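Local coordinates for protein spydx (Streptococcus pyogenes, PDB 2J43) that binds alpha-glucans such as host lung glycogen through its family 41 carbohydrate-binding modules, as part of a pullulanase that probably hydrolyses alpha-1,6-glucosidic linkages, at residues Val159-Lys164 against Asn168-Leu173; Gly112-Asn117 against Tyr191-Leu196; Lys10-Gly15 against Gly19-Trp24; Thr44-Lys47 against Gly52-Leu55; Asp142-Leu147 against Asp182-Gln187. One frame throughout, in Å; residues are numbered along the deposited sequence.

Interaction 1: residues Val159-Lys164 against Asn168-Leu173; sequences VDVPLK and NEIGFL
The end methyl of I170 meets one methyl branch each of V161 and L163, and these two light apolar touches make up the whole contact. I170 CD1 lies 4.4 Å from V161 CG1. At the same separation, 4.4 Å, I170 CD1 also faces L163 CD2. Seen from CD1, the two partners lie less than a right angle apart, so both approach the end of the isoleucine chain from the same general side.

The reach comes from the I170 torsions: CG1 points away from the backbone N (chi1 -178°) and the chain stays stretched through chi2 (177°), which carries CD1 out into the space between backbones whose nearest CA atoms, those of L163 and I170, are 8.3 Å apart. V161 offers CG1, the branch placed opposite its own backbone N. L163 turns the other way about its first torsion (chi1 -53°), with CG lying beside the backbone N, and presents CD2. About 85 Å² is buried in all, counting both segments.

No hydrogen bond joins the two segments. Strands 156-162 and 170-176 are not neighbours in their sheet, and the sheet curls so that they face each other across the interior of the second module. V161 is backbone-bonded to L114 of strand 113-119, and D160 forms a salt bridge with R115 there, while I170 also packs on L114 and on F193 of strand 191-193.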
# COMPACT_ATOMS: atom_id res chain seq x y z
N VAL A 159 -2.55 -4.90 13.07
CA VAL A 159 -3.89 -5.21 13.50
C VAL A 159 -4.90 -4.48 12.62
O VAL A 159 -4.65 -3.35 12.18
CB VAL A 159 -4.10 -4.86 14.98
CG1 VAL A 159 -3.89 -3.41 15.23
CG2 VAL A 159 -5.50 -5.43 15.44
N ASP A 160 -6.02 -5.14 12.35
CA ASP A 160 -7.12 -4.56 11.59
C ASP A 160 -8.16 -4.04 12.58
O ASP A 160 -8.72 -4.79 13.42
CB ASP A 160 -7.76 -5.60 10.66
CG ASP A 160 -6.88 -5.93 9.49
OD1 ASP A 160 -6.25 -4.99 8.97
OD2 ASP A 160 -6.74 -7.09 9.05
N VAL A 161 -8.42 -2.75 12.50
CA VAL A 161 -9.28 -2.05 13.44
C VAL A 161 -10.61 -1.61 12.80
O VAL A 161 -10.62 -0.71 11.95
CB VAL A 161 -8.59 -0.82 13.99
CG1 VAL A 161 -9.44 -0.14 15.08
CG2 VAL A 161 -7.19 -1.17 14.52
N PRO A 162 -11.74 -2.13 13.27
CA PRO A 162 -13.03 -1.63 12.77
C PRO A 162 -13.28 -0.19 13.18
O PRO A 162 -13.05 0.13 14.33
CB PRO A 162 -14.07 -2.55 13.42
CG PRO A 162 -13.34 -3.63 14.12
CD PRO A 162 -11.90 -3.17 14.30
N LEU A 163 -13.76 0.63 12.26
CA LEU A 163 -14.04 2.05 12.47
C LEU A 163 -15.56 2.25 12.69
O LEU A 163 -16.38 1.43 12.28
CB LEU A 163 -13.58 2.87 11.25
CG LEU A 163 -12.15 2.73 10.72
CD1 LEU A 163 -11.94 3.53 9.45
CD2 LEU A 163 -11.23 3.26 11.77
N LYS A 164 -15.91 3.34 13.36
CA LYS A 164 -17.32 3.68 13.52
C LYS A 164 -17.86 4.17 12.17
O LYS A 164 -17.10 4.65 11.31
CB LYS A 164 -17.53 4.72 14.63
CG LYS A 164 -18.06 4.12 15.92
CD LYS A 164 -18.34 5.20 16.98
CE LYS A 164 -17.65 4.89 18.32
NZ LYS A 164 -16.39 5.67 18.51
N ASN A 168 -14.07 9.94 11.15
CA ASN A 168 -13.17 10.98 10.62
C ASN A 168 -11.75 10.92 11.14
O ASN A 168 -10.83 11.27 10.41
CB ASN A 168 -13.67 12.37 10.98
CG ASN A 168 -15.02 12.68 10.39
OD1 ASN A 168 -15.23 12.50 9.19
ND2 ASN A 168 -15.94 13.13 11.23
N GLU A 169 -11.57 10.55 12.42
CA GLU A 169 -10.27 10.62 13.08
C GLU A 169 -10.07 9.43 14.05
O GLU A 169 -11.02 9.02 14.70
CB GLU A 169 -10.16 11.95 13.84
CG GLU A 169 -8.75 12.36 14.16
CD GLU A 169 -8.65 13.82 14.62
OE1 GLU A 169 -9.21 14.70 13.93
OE2 GLU A 169 -8.01 14.06 15.67
N ILE A 170 -8.88 8.84 14.03
CA ILE A 170 -8.53 7.77 14.97
C ILE A 170 -7.29 8.19 15.71
O ILE A 170 -6.45 8.90 15.19
CB ILE A 170 -8.29 6.39 14.23
CG1 ILE A 170 -7.96 5.25 15.20
CG2 ILE A 170 -7.12 6.47 13.26
CD1 ILE A 170 -7.79 3.89 14.49
N GLY A 171 -7.20 7.76 16.97
CA GLY A 171 -6.00 7.91 17.75
C GLY A 171 -5.59 6.51 18.18
O GLY A 171 -6.42 5.61 18.36
N PHE A 172 -4.31 6.35 18.32
CA PHE A 172 -3.77 5.11 18.82
C PHE A 172 -2.37 5.28 19.40
O PHE A 172 -1.70 6.31 19.27
CB PHE A 172 -3.80 4.03 17.71
CG PHE A 172 -2.92 4.31 16.53
CD1 PHE A 172 -1.61 3.82 16.44
CD2 PHE A 172 -3.40 5.06 15.48
CE1 PHE A 172 -0.84 4.08 15.32
CE2 PHE A 172 -2.60 5.28 14.35
CZ PHE A 172 -1.34 4.79 14.30
N LEU A 173 -1.91 4.24 20.10
CA LEU A 173 -0.59 4.26 20.67
C LEU A 173 -0.06 2.86 20.68
O LEU A 173 -0.81 1.93 20.87
CB LEU A 173 -0.61 4.83 22.09
CG LEU A 173 0.73 5.30 22.63
CD1 LEU A 173 1.46 6.37 21.81
CD2 LEU A 173 0.62 5.79 24.10

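Interaction 2: residues Gly112-Asn117 against Tyr191-Leu196; sequences GYLRIN and YLFKEL
This is a small, purely apolar contact in the core of the second module, where L114 of strand 113-119 meets F193 and L196 at the end of strand 191-193 and the turn that follows. The two strands lie far apart in the order of the sheet, and they face each other across the module's interior, with L114 CA and L196 CA 7.7 Å apart.

One methyl does all the touching from the first side. L114 CD2 comes within 4.1 Å of F193 CD2, and it approaches the ring obliquely. The same methyl is 4.2 Å from L196 CD2, where the two leucines cross at about a right angle. Because F193 CD2 and L196 CD2 are themselves 3.9 Å apart, the three atoms form a nearly equilateral cluster, with the L114 methyl seated against the notch between ring and leucine. L114 reaches it with CG swung away from the backbone N (chi1 -175°). L196 leaves its backbone at an angle that does not aim at L114, and its outer end comes nearer to that residue.

The F193 ring is also covered within its own segment: E195 N sits 3.7 Å above the plane, over the ring centre. Around the cluster, V202 of strand 201-205 touches F193, and A167 touches L196.

With no hydrogen bond or charge pair across the segments and about 108 Å² buried, the contact rests on dispersion and the exclusion of water, and nothing directional fixes the pairing beyond how the groups fit.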
# COMPACT_ATOMS: atom_id res chain seq x y z
N GLY A 112 -14.20 0.37 5.88
CA GLY A 112 -14.65 0.42 7.26
C GLY A 112 -13.67 -0.14 8.28
O GLY A 112 -14.01 -0.32 9.47
N TYR A 113 -12.46 -0.43 7.82
CA TYR A 113 -11.40 -0.87 8.72
C TYR A 113 -10.15 -0.03 8.43
O TYR A 113 -9.98 0.49 7.33
CB TYR A 113 -11.08 -2.36 8.49
CG TYR A 113 -12.14 -3.36 8.95
CD1 TYR A 113 -11.91 -4.16 10.07
CD2 TYR A 113 -13.33 -3.55 8.23
CE1 TYR A 113 -12.86 -5.12 10.49
CE2 TYR A 113 -14.29 -4.50 8.65
CZ TYR A 113 -14.04 -5.28 9.78
OH TYR A 113 -14.95 -6.23 10.22
N LEU A 114 -9.30 0.16 9.43
CA LEU A 114 -7.98 0.73 9.21
C LEU A 114 -7.00 -0.35 9.69
O LEU A 114 -7.12 -0.83 10.81
CB LEU A 114 -7.77 2.01 10.02
CG LEU A 114 -6.44 2.73 9.75
CD1 LEU A 114 -6.34 3.24 8.32
CD2 LEU A 114 -6.07 3.88 10.73
N ARG A 115 -6.06 -0.78 8.84
CA ARG A 115 -4.92 -1.57 9.33
C ARG A 115 -3.80 -0.67 9.85
O ARG A 115 -3.33 0.23 9.14
CB ARG A 115 -4.33 -2.45 8.21
CG ARG A 115 -3.17 -3.30 8.68
CD ARG A 115 -2.78 -4.44 7.76
NE ARG A 115 -3.84 -5.41 7.59
CZ ARG A 115 -3.75 -6.50 6.82
NH1 ARG A 115 -2.65 -6.73 6.11
NH2 ARG A 115 -4.76 -7.36 6.77
N ILE A 116 -3.37 -0.94 11.08
CA ILE A 116 -2.21 -0.30 11.67
C ILE A 116 -1.06 -1.27 11.60
O ILE A 116 -1.08 -2.32 12.23
CB ILE A 116 -2.51 0.10 13.11
CG1 ILE A 116 -3.65 1.13 13.13
CG2 ILE A 116 -1.20 0.58 13.78
CD1 ILE A 116 -4.19 1.49 14.54
N ASN A 117 -0.05 -0.94 10.82
CA ASN A 117 1.16 -1.72 10.69
C ASN A 117 2.25 -1.11 11.57
O ASN A 117 2.42 0.13 11.59
CB ASN A 117 1.67 -1.66 9.23
CG ASN A 117 0.74 -2.27 8.25
OD1 ASN A 117 0.75 -3.50 8.08
ND2 ASN A 117 -0.14 -1.44 7.60
N TYR A 191 -0.52 8.84 18.47
CA TYR A 191 -0.65 8.89 17.02
C TYR A 191 -2.04 9.28 16.64
O TYR A 191 -3.00 8.73 17.13
CB TYR A 191 -0.38 7.51 16.42
CG TYR A 191 1.00 7.02 16.58
CD1 TYR A 191 2.02 7.56 15.86
CD2 TYR A 191 1.30 5.98 17.45
CE1 TYR A 191 3.31 7.11 15.98
CE2 TYR A 191 2.54 5.49 17.58
CZ TYR A 191 3.59 6.06 16.87
OH TYR A 191 4.85 5.56 17.06
N LEU A 192 -2.17 10.21 15.69
CA LEU A 192 -3.46 10.67 15.24
C LEU A 192 -3.52 10.53 13.72
O LEU A 192 -2.55 10.84 13.03
CB LEU A 192 -3.63 12.15 15.63
CG LEU A 192 -4.67 12.52 16.70
CD1 LEU A 192 -4.84 11.49 17.86
CD2 LEU A 192 -4.37 13.94 17.25
N PHE A 193 -4.64 10.04 13.22
CA PHE A 193 -4.83 9.91 11.77
C PHE A 193 -6.21 10.29 11.35
O PHE A 193 -7.18 9.81 11.86
CB PHE A 193 -4.51 8.47 11.32
CG PHE A 193 -4.47 8.30 9.81
CD1 PHE A 193 -3.41 8.84 9.08
CD2 PHE A 193 -5.45 7.61 9.16
CE1 PHE A 193 -3.38 8.69 7.70
CE2 PHE A 193 -5.42 7.44 7.78
CZ PHE A 193 -4.38 7.98 7.06
N LYS A 194 -6.30 11.14 10.32
CA LYS A 194 -7.60 11.62 9.87
C LYS A 194 -7.74 11.66 8.33
O LYS A 194 -8.52 12.46 7.82
CB LYS A 194 -7.85 13.04 10.44
CG LYS A 194 -6.78 14.07 10.11
CD LYS A 194 -7.36 15.49 10.02
CE LYS A 194 -7.54 16.15 11.37
NZ LYS A 194 -7.75 17.64 11.22
N GLU A 195 -7.00 10.83 7.61
CA GLU A 195 -7.18 10.70 6.16
C GLU A 195 -7.86 9.36 5.83
O GLU A 195 -7.42 8.62 4.96
CB GLU A 195 -5.82 10.80 5.42
CG GLU A 195 -4.80 11.81 5.96
CD GLU A 195 -3.54 11.91 5.08
OE1 GLU A 195 -2.81 10.90 4.86
OE2 GLU A 195 -3.28 13.02 4.59
N LEU A 196 -8.95 9.02 6.51
CA LEU A 196 -9.56 7.69 6.34
C LEU A 196 -10.23 7.39 4.99
O LEU A 196 -10.53 6.23 4.68
CB LEU A 196 -10.57 7.40 7.45
CG LEU A 196 -10.08 7.46 8.90
CD1 LEU A 196 -11.29 7.42 9.85
CD2 LEU A 196 -9.11 6.34 9.22

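Interaction 3: residues Lys10-Gly15 against Gly19-Trp24; sequences KTLPAG and GSLGLW
L21 spreads its two methyl branches over consecutive residues of the loop that precedes its strand, and both meetings are apolar. L21 CD1 approaches L12 CB at 4.3 Å, touching the root of that side chain and not its tip. L21 CD2 reaches the ring of P13 at CG, also 4.3 Å away. The fork is set by the side chain of L21, whose CG lies beside its backbone N (chi1 -72°) and which is extended beyond that point, so the branched end straddles the L12-P13 step. The closest backbone approach, P13 CA to L21 CA, is still 8.5 Å.

Polar interactions belong to the surroundings, since no hydrogen bond crosses between the segments. L21 is backbone-bonded to M43, just beyond strand 41-42, and K10 NZ at the far end of the loop is bonded to Y51 O.

Further apolar packing comes from I71 of strand 66-73, which touches both P13 and L21, and from Y53, which meets L12.

The contact thus lays the loop between strands 4-9 and 21-27 on the edge of the first module's core. With 107 Å² buried and only van der Waals touches, its hold is nondirectional, with no polar bond setting the spacing.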
# COMPACT_ATOMS: atom_id res chain seq x y z
N LYS A 10 -6.41 -4.81 -10.59
CA LYS A 10 -7.62 -5.44 -10.05
C LYS A 10 -8.48 -6.08 -11.15
O LYS A 10 -8.91 -7.27 -11.06
CB LYS A 10 -8.49 -4.42 -9.36
CG LYS A 10 -9.73 -5.03 -8.62
CD LYS A 10 -9.33 -5.47 -7.21
CE LYS A 10 -9.86 -6.86 -6.82
NZ LYS A 10 -9.06 -7.58 -5.79
N THR A 11 -8.73 -5.29 -12.18
CA THR A 11 -9.60 -5.71 -13.28
C THR A 11 -9.10 -5.19 -14.62
O THR A 11 -9.05 -3.97 -14.83
CB THR A 11 -11.01 -5.14 -13.09
OG1 THR A 11 -11.51 -5.41 -11.76
CG2 THR A 11 -11.99 -5.83 -14.02
N LEU A 12 -8.88 -6.10 -15.56
CA LEU A 12 -8.48 -5.70 -16.88
C LEU A 12 -9.69 -5.43 -17.74
O LEU A 12 -10.80 -5.83 -17.34
CB LEU A 12 -7.63 -6.83 -17.48
CG LEU A 12 -6.33 -7.16 -16.69
CD1 LEU A 12 -5.61 -8.33 -17.36
CD2 LEU A 12 -5.44 -5.98 -16.57
N PRO A 13 -9.49 -4.75 -18.87
CA PRO A 13 -10.62 -4.34 -19.73
C PRO A 13 -11.55 -5.53 -20.05
O PRO A 13 -11.11 -6.60 -20.47
CB PRO A 13 -9.92 -3.76 -20.94
CG PRO A 13 -8.62 -3.18 -20.35
CD PRO A 13 -8.20 -4.21 -19.38
N ALA A 14 -12.86 -5.28 -19.88
CA ALA A 14 -13.89 -6.30 -19.99
C ALA A 14 -13.87 -7.00 -21.34
O ALA A 14 -13.90 -6.35 -22.38
CB ALA A 14 -15.28 -5.66 -19.82
N GLY A 15 -13.87 -8.32 -21.30
CA GLY A 15 -13.98 -9.13 -22.49
C GLY A 15 -12.76 -9.21 -23.39
O GLY A 15 -12.84 -9.81 -24.44
N GLY A 19 -3.98 -12.17 -24.77
CA GLY A 19 -3.25 -12.25 -26.00
C GLY A 19 -3.43 -11.09 -26.92
O GLY A 19 -2.73 -10.99 -27.92
N SER A 20 -4.43 -10.26 -26.61
CA SER A 20 -4.71 -9.03 -27.35
C SER A 20 -4.48 -7.78 -26.55
O SER A 20 -4.62 -6.70 -27.12
CB SER A 20 -6.17 -9.04 -27.78
OG SER A 20 -6.47 -10.30 -28.48
N LEU A 21 -4.14 -7.90 -25.28
CA LEU A 21 -3.92 -6.75 -24.39
C LEU A 21 -2.43 -6.40 -24.24
O LEU A 21 -1.57 -7.26 -24.09
CB LEU A 21 -4.47 -7.01 -23.00
CG LEU A 21 -5.99 -7.00 -22.91
CD1 LEU A 21 -6.39 -7.53 -21.53
CD2 LEU A 21 -6.48 -5.58 -23.21
N GLY A 22 -2.13 -5.09 -24.26
CA GLY A 22 -0.78 -4.62 -24.00
C GLY A 22 -0.70 -3.59 -22.89
O GLY A 22 -1.64 -2.79 -22.69
N LEU A 23 0.43 -3.60 -22.20
CA LEU A 23 0.79 -2.56 -21.22
C LEU A 23 1.85 -1.69 -21.87
O LEU A 23 2.99 -2.08 -22.06
CB LEU A 23 1.35 -3.17 -19.94
CG LEU A 23 1.69 -2.22 -18.80
CD1 LEU A 23 0.44 -1.43 -18.41
CD2 LEU A 23 2.26 -2.93 -17.56
N TRP A 24 1.47 -0.44 -22.13
CA TRP A 24 2.24 0.53 -22.88
C TRP A 24 2.77 1.55 -21.85
O TRP A 24 2.00 2.10 -21.08
CB TRP A 24 1.34 1.23 -23.91
CG TRP A 24 2.08 2.24 -24.74
CD1 TRP A 24 2.33 3.56 -24.44
CD2 TRP A 24 2.63 2.01 -26.03
NE1 TRP A 24 3.05 4.13 -25.47
CE2 TRP A 24 3.26 3.19 -26.45
CE3 TRP A 24 2.69 0.87 -26.88
CZ2 TRP A 24 3.93 3.29 -27.68
CZ3 TRP A 24 3.34 0.97 -28.10
CH2 TRP A 24 3.96 2.17 -28.50

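Interaction 4: residues Thr44-Lys47 against Gly52-Leu55; sequences TKAK and GYYL
K47 and Y54 pair through their backbones, and their side chains pack on the same face of the sheet. K47 N donates to Y54 O at 2.9 Å, and Y54 N returns a bond of the same length, 2.9 Å, to K47 O, each with an angle of 160° at the hydrogen. Both carbonyls also receive a CA-H: A46 CA lies 3.2 Å from Y54 O, and Y53 CA lies 3.3 Å from K47 O.

Beside this pair the Y54 side chain leans over to its partner. CG is wedged between the backbone N and the carbonyl carbon (chi1 69°), which carries the ring over to K47, the two side chains crossing at a slant: CE2 of Y54 is 3.6 Å from K47 CB. Farther out, Y54 OH is 3.7 Å from K47 CD, while the ammonium end leads away.

K47 and Y54 form an antiparallel hydrogen-bonded pair in a beta-hairpin of the first module, joining edge strand 47-48 to strand 53-58 through a short loop. Apart from this pair, A46 CB packs 4.2 Å from Y53 CD1 and also against L55 CB. L55, with CG away from its backbone N, sends CD1 to within 3.9 Å of K45 CB, where the short 3-10 turn leads into the strand.

The next shell bonds to the hairpin at two places. At the loop, D49 OD1 accepts a bond from G52 N. On the far side of strand 53-58, Y53 and L55 are backbone-bonded to F9 and M7 of strand 4-9.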
# COMPACT_ATOMS: atom_id res chain seq x y z
N THR A 44 0.01 -11.25 -21.82
CA THR A 44 0.27 -12.69 -21.61
C THR A 44 1.33 -12.98 -20.57
O THR A 44 1.28 -14.04 -19.94
CB THR A 44 0.65 -13.43 -22.91
OG1 THR A 44 1.82 -12.92 -23.50
CG2 THR A 44 -0.43 -13.35 -23.96
N LYS A 45 2.27 -12.05 -20.34
CA LYS A 45 3.32 -12.17 -19.34
C LYS A 45 2.83 -11.91 -17.91
O LYS A 45 3.57 -12.19 -16.95
CB LYS A 45 4.52 -11.31 -19.73
CG LYS A 45 5.22 -11.81 -21.02
CD LYS A 45 6.23 -10.79 -21.57
CE LYS A 45 6.94 -11.22 -22.84
NZ LYS A 45 7.86 -10.17 -23.40
N ALA A 46 1.62 -11.38 -17.77
CA ALA A 46 0.99 -11.15 -16.47
C ALA A 46 0.65 -12.47 -15.82
O ALA A 46 0.42 -13.46 -16.50
CB ALA A 46 -0.24 -10.28 -16.61
N LYS A 47 0.61 -12.48 -14.51
CA LYS A 47 0.25 -13.70 -13.76
C LYS A 47 -0.90 -13.39 -12.88
O LYS A 47 -1.02 -12.26 -12.41
CB LYS A 47 1.42 -14.20 -12.97
CG LYS A 47 2.38 -14.93 -13.83
CD LYS A 47 3.47 -15.63 -13.02
CE LYS A 47 4.38 -16.38 -13.93
NZ LYS A 47 3.54 -17.27 -14.72
N GLY A 52 -5.80 -9.82 -8.46
CA GLY A 52 -6.09 -9.68 -9.87
C GLY A 52 -5.01 -10.25 -10.76
O GLY A 52 -4.83 -11.49 -10.82
N TYR A 53 -4.38 -9.39 -11.55
CA TYR A 53 -3.20 -9.79 -12.32
C TYR A 53 -2.03 -8.91 -11.94
O TYR A 53 -2.22 -7.78 -11.47
CB TYR A 53 -3.45 -9.67 -13.84
CG TYR A 53 -4.32 -10.76 -14.39
CD1 TYR A 53 -3.75 -11.90 -14.96
CD2 TYR A 53 -5.69 -10.69 -14.30
CE1 TYR A 53 -4.56 -12.92 -15.46
CE2 TYR A 53 -6.52 -11.72 -14.78
CZ TYR A 53 -5.94 -12.82 -15.36
OH TYR A 53 -6.74 -13.85 -15.85
N TYR A 54 -0.82 -9.41 -12.09
CA TYR A 54 0.31 -8.54 -11.93
C TYR A 54 1.35 -8.76 -13.02
O TYR A 54 1.45 -9.84 -13.63
CB TYR A 54 0.95 -8.67 -10.53
CG TYR A 54 1.66 -10.01 -10.30
CD1 TYR A 54 3.03 -10.12 -10.43
CD2 TYR A 54 0.93 -11.17 -10.02
CE1 TYR A 54 3.69 -11.37 -10.25
CE2 TYR A 54 1.55 -12.42 -9.87
CZ TYR A 54 2.93 -12.50 -9.97
OH TYR A 54 3.56 -13.73 -9.83
N LEU A 55 2.11 -7.71 -13.26
CA LEU A 55 3.09 -7.65 -14.32
C LEU A 55 4.23 -6.73 -13.84
O LEU A 55 3.94 -5.62 -13.35
CB LEU A 55 2.39 -7.15 -15.58
CG LEU A 55 3.20 -7.10 -16.85
CD1 LEU A 55 3.93 -8.41 -17.17
CD2 LEU A 55 2.22 -6.75 -17.95

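Interaction 5: residues Asp142-Leu147 against Asp182-Gln187; sequences DWPNGL and DAIKVQ
A cis-proline turn at one end of the second module packs here on the short 3-10 segment 182-184. D142-N145 closes with N145 N bonded to D142 O at 2.8 Å around a cis peptide between W143 and P144, the mark of a type VI turn. N145 then centres an inverse gamma turn, in which G146 N bonds P144 O.

I184 fills the middle of the contact. Its CG2 presses against P144 CB at 3.5 Å, the shortest approach between the segments, and its CD1 lies 4.0 Å from P144 CG, so the proline ring is touched by both methyls of the isoleucine. I184 CG2 also comes within 4.1 Å of W143 CZ2. The tryptophan reaches this spot because its CG is turned away from the backbone N (chi1 -179°), which lays the indole out past P144, whose CB sits over the rim of one ring face. At the outer end of the benzo ring, W143 CH2 meets K185 CE, again at 4.1 Å, the extended lysine crossing at about a right angle.

Both W143 and P144 also rest on L175 of strand 170-176. W143 meets W131 edge-to-face, an aromatic pairing consistent with the tryptophan-built glucan sites of family 41 modules.

No hydrogen bond spans the contact: P144 and I184 form an apolar centre, and K185 adds its CE at the indole, with NZ one bond farther out. Van der Waals contact alone joins the loops here, and W131 and L175 complete the setting of the indole.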
# COMPACT_ATOMS: atom_id res chain seq x y z
N ASP A 142 -9.08 -1.40 29.77
CA ASP A 142 -8.18 -2.03 30.75
C ASP A 142 -6.71 -1.83 30.42
O ASP A 142 -5.94 -2.77 30.23
CB ASP A 142 -8.54 -3.52 30.97
CG ASP A 142 -9.99 -3.70 31.38
OD1 ASP A 142 -10.39 -3.17 32.45
OD2 ASP A 142 -10.83 -4.29 30.68
N TRP A 143 -6.30 -0.58 30.41
CA TRP A 143 -4.91 -0.23 30.25
C TRP A 143 -3.93 -1.11 31.01
O TRP A 143 -4.13 -1.31 32.20
CB TRP A 143 -4.75 1.22 30.70
CG TRP A 143 -3.39 1.70 30.55
CD1 TRP A 143 -2.40 1.63 31.47
CD2 TRP A 143 -2.84 2.33 29.40
NE1 TRP A 143 -1.25 2.19 30.97
CE2 TRP A 143 -1.50 2.63 29.69
CE3 TRP A 143 -3.34 2.67 28.15
CZ2 TRP A 143 -0.65 3.25 28.78
CZ3 TRP A 143 -2.50 3.31 27.25
CH2 TRP A 143 -1.20 3.59 27.56
N PRO A 144 -2.84 -1.63 30.40
CA PRO A 144 -2.46 -1.46 29.00
C PRO A 144 -2.88 -2.61 28.06
O PRO A 144 -2.17 -2.83 27.06
CB PRO A 144 -0.94 -1.45 29.12
CG PRO A 144 -0.69 -2.58 30.13
CD PRO A 144 -1.81 -2.41 31.13
N ASN A 145 -4.01 -3.27 28.31
CA ASN A 145 -4.37 -4.42 27.45
C ASN A 145 -5.05 -4.05 26.10
O ASN A 145 -6.24 -4.25 25.85
CB ASN A 145 -5.17 -5.46 28.22
CG ASN A 145 -5.11 -6.86 27.58
OD1 ASN A 145 -4.47 -7.11 26.54
ND2 ASN A 145 -5.80 -7.76 28.21
N GLY A 146 -4.25 -3.60 25.18
CA GLY A 146 -4.80 -3.24 23.89
C GLY A 146 -4.82 -4.41 22.92
O GLY A 146 -4.73 -5.56 23.31
N LEU A 147 -4.90 -4.11 21.64
CA LEU A 147 -5.01 -5.13 20.63
C LEU A 147 -3.65 -5.74 20.38
O LEU A 147 -2.67 -5.03 20.13
CB LEU A 147 -5.55 -4.56 19.32
CG LEU A 147 -6.83 -3.72 19.39
CD1 LEU A 147 -7.10 -3.02 18.07
CD2 LEU A 147 -8.03 -4.52 19.87
N ASP A 182 5.37 4.58 32.89
CA ASP A 182 5.40 5.40 31.67
C ASP A 182 6.07 4.65 30.51
O ASP A 182 5.71 4.86 29.33
CB ASP A 182 6.10 6.73 31.92
CG ASP A 182 5.22 7.73 32.69
OD1 ASP A 182 4.07 7.40 33.09
OD2 ASP A 182 5.60 8.89 32.92
N ALA A 183 6.98 3.72 30.85
CA ALA A 183 7.67 2.86 29.86
C ALA A 183 6.76 1.89 29.08
O ALA A 183 7.17 1.28 28.09
CB ALA A 183 8.79 2.09 30.55
N ILE A 184 5.51 1.76 29.49
CA ILE A 184 4.54 0.97 28.71
C ILE A 184 4.31 1.67 27.37
O ILE A 184 4.07 1.02 26.35
CB ILE A 184 3.24 0.80 29.50
CG1 ILE A 184 3.44 -0.15 30.69
CG2 ILE A 184 2.13 0.26 28.63
CD1 ILE A 184 2.20 -0.20 31.64
N LYS A 185 4.35 3.00 27.35
CA LYS A 185 4.23 3.71 26.06
C LYS A 185 5.54 3.61 25.28
O LYS A 185 6.60 4.05 25.75
CB LYS A 185 3.89 5.17 26.29
CG LYS A 185 2.61 5.35 27.03
CD LYS A 185 2.32 6.86 27.22
CE LYS A 185 0.97 7.10 27.69
NZ LYS A 185 0.65 8.59 27.72
N VAL A 186 5.52 3.02 24.09
CA VAL A 186 6.76 2.79 23.35
C VAL A 186 7.41 4.14 23.03
O VAL A 186 8.64 4.28 23.12
CB VAL A 186 6.52 1.93 22.10
CG1 VAL A 186 7.78 1.89 21.21
CG2 VAL A 186 6.20 0.54 22.54
N GLN A 187 6.58 5.07 22.67
CA GLN A 187 6.92 6.50 22.76
C GLN A 187 5.71 7.29 23.25
O GLN A 187 4.58 6.81 23.22
CB GLN A 187 7.48 6.97 21.40
CG GLN A 187 6.54 6.82 20.21
CD GLN A 187 5.42 7.81 20.22
OE1 GLN A 187 4.24 7.46 20.00
NE2 GLN A 187 5.76 9.07 20.47

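From the N terminus, interaction 3 closes the loop between strands 4-9 and 21-27, and interaction 4 then closes the hairpin around 48-51; they stand in series in the first module and touch, as where L23 CD2 meets L55 CD2. In the second module the contacts nest. Interaction 2 opens at strand 113-119 and closes last, at 191-196; interaction 5 lies within it, and interaction 1 within interaction 5. Interactions 1 and 2 share the core of one curled sheet, their centres 5 Å apart, while interaction 5 ties loops at its end, touching interaction 1 through L173 and L147. The two groups lie on opposite sides of the chain's centre without touching.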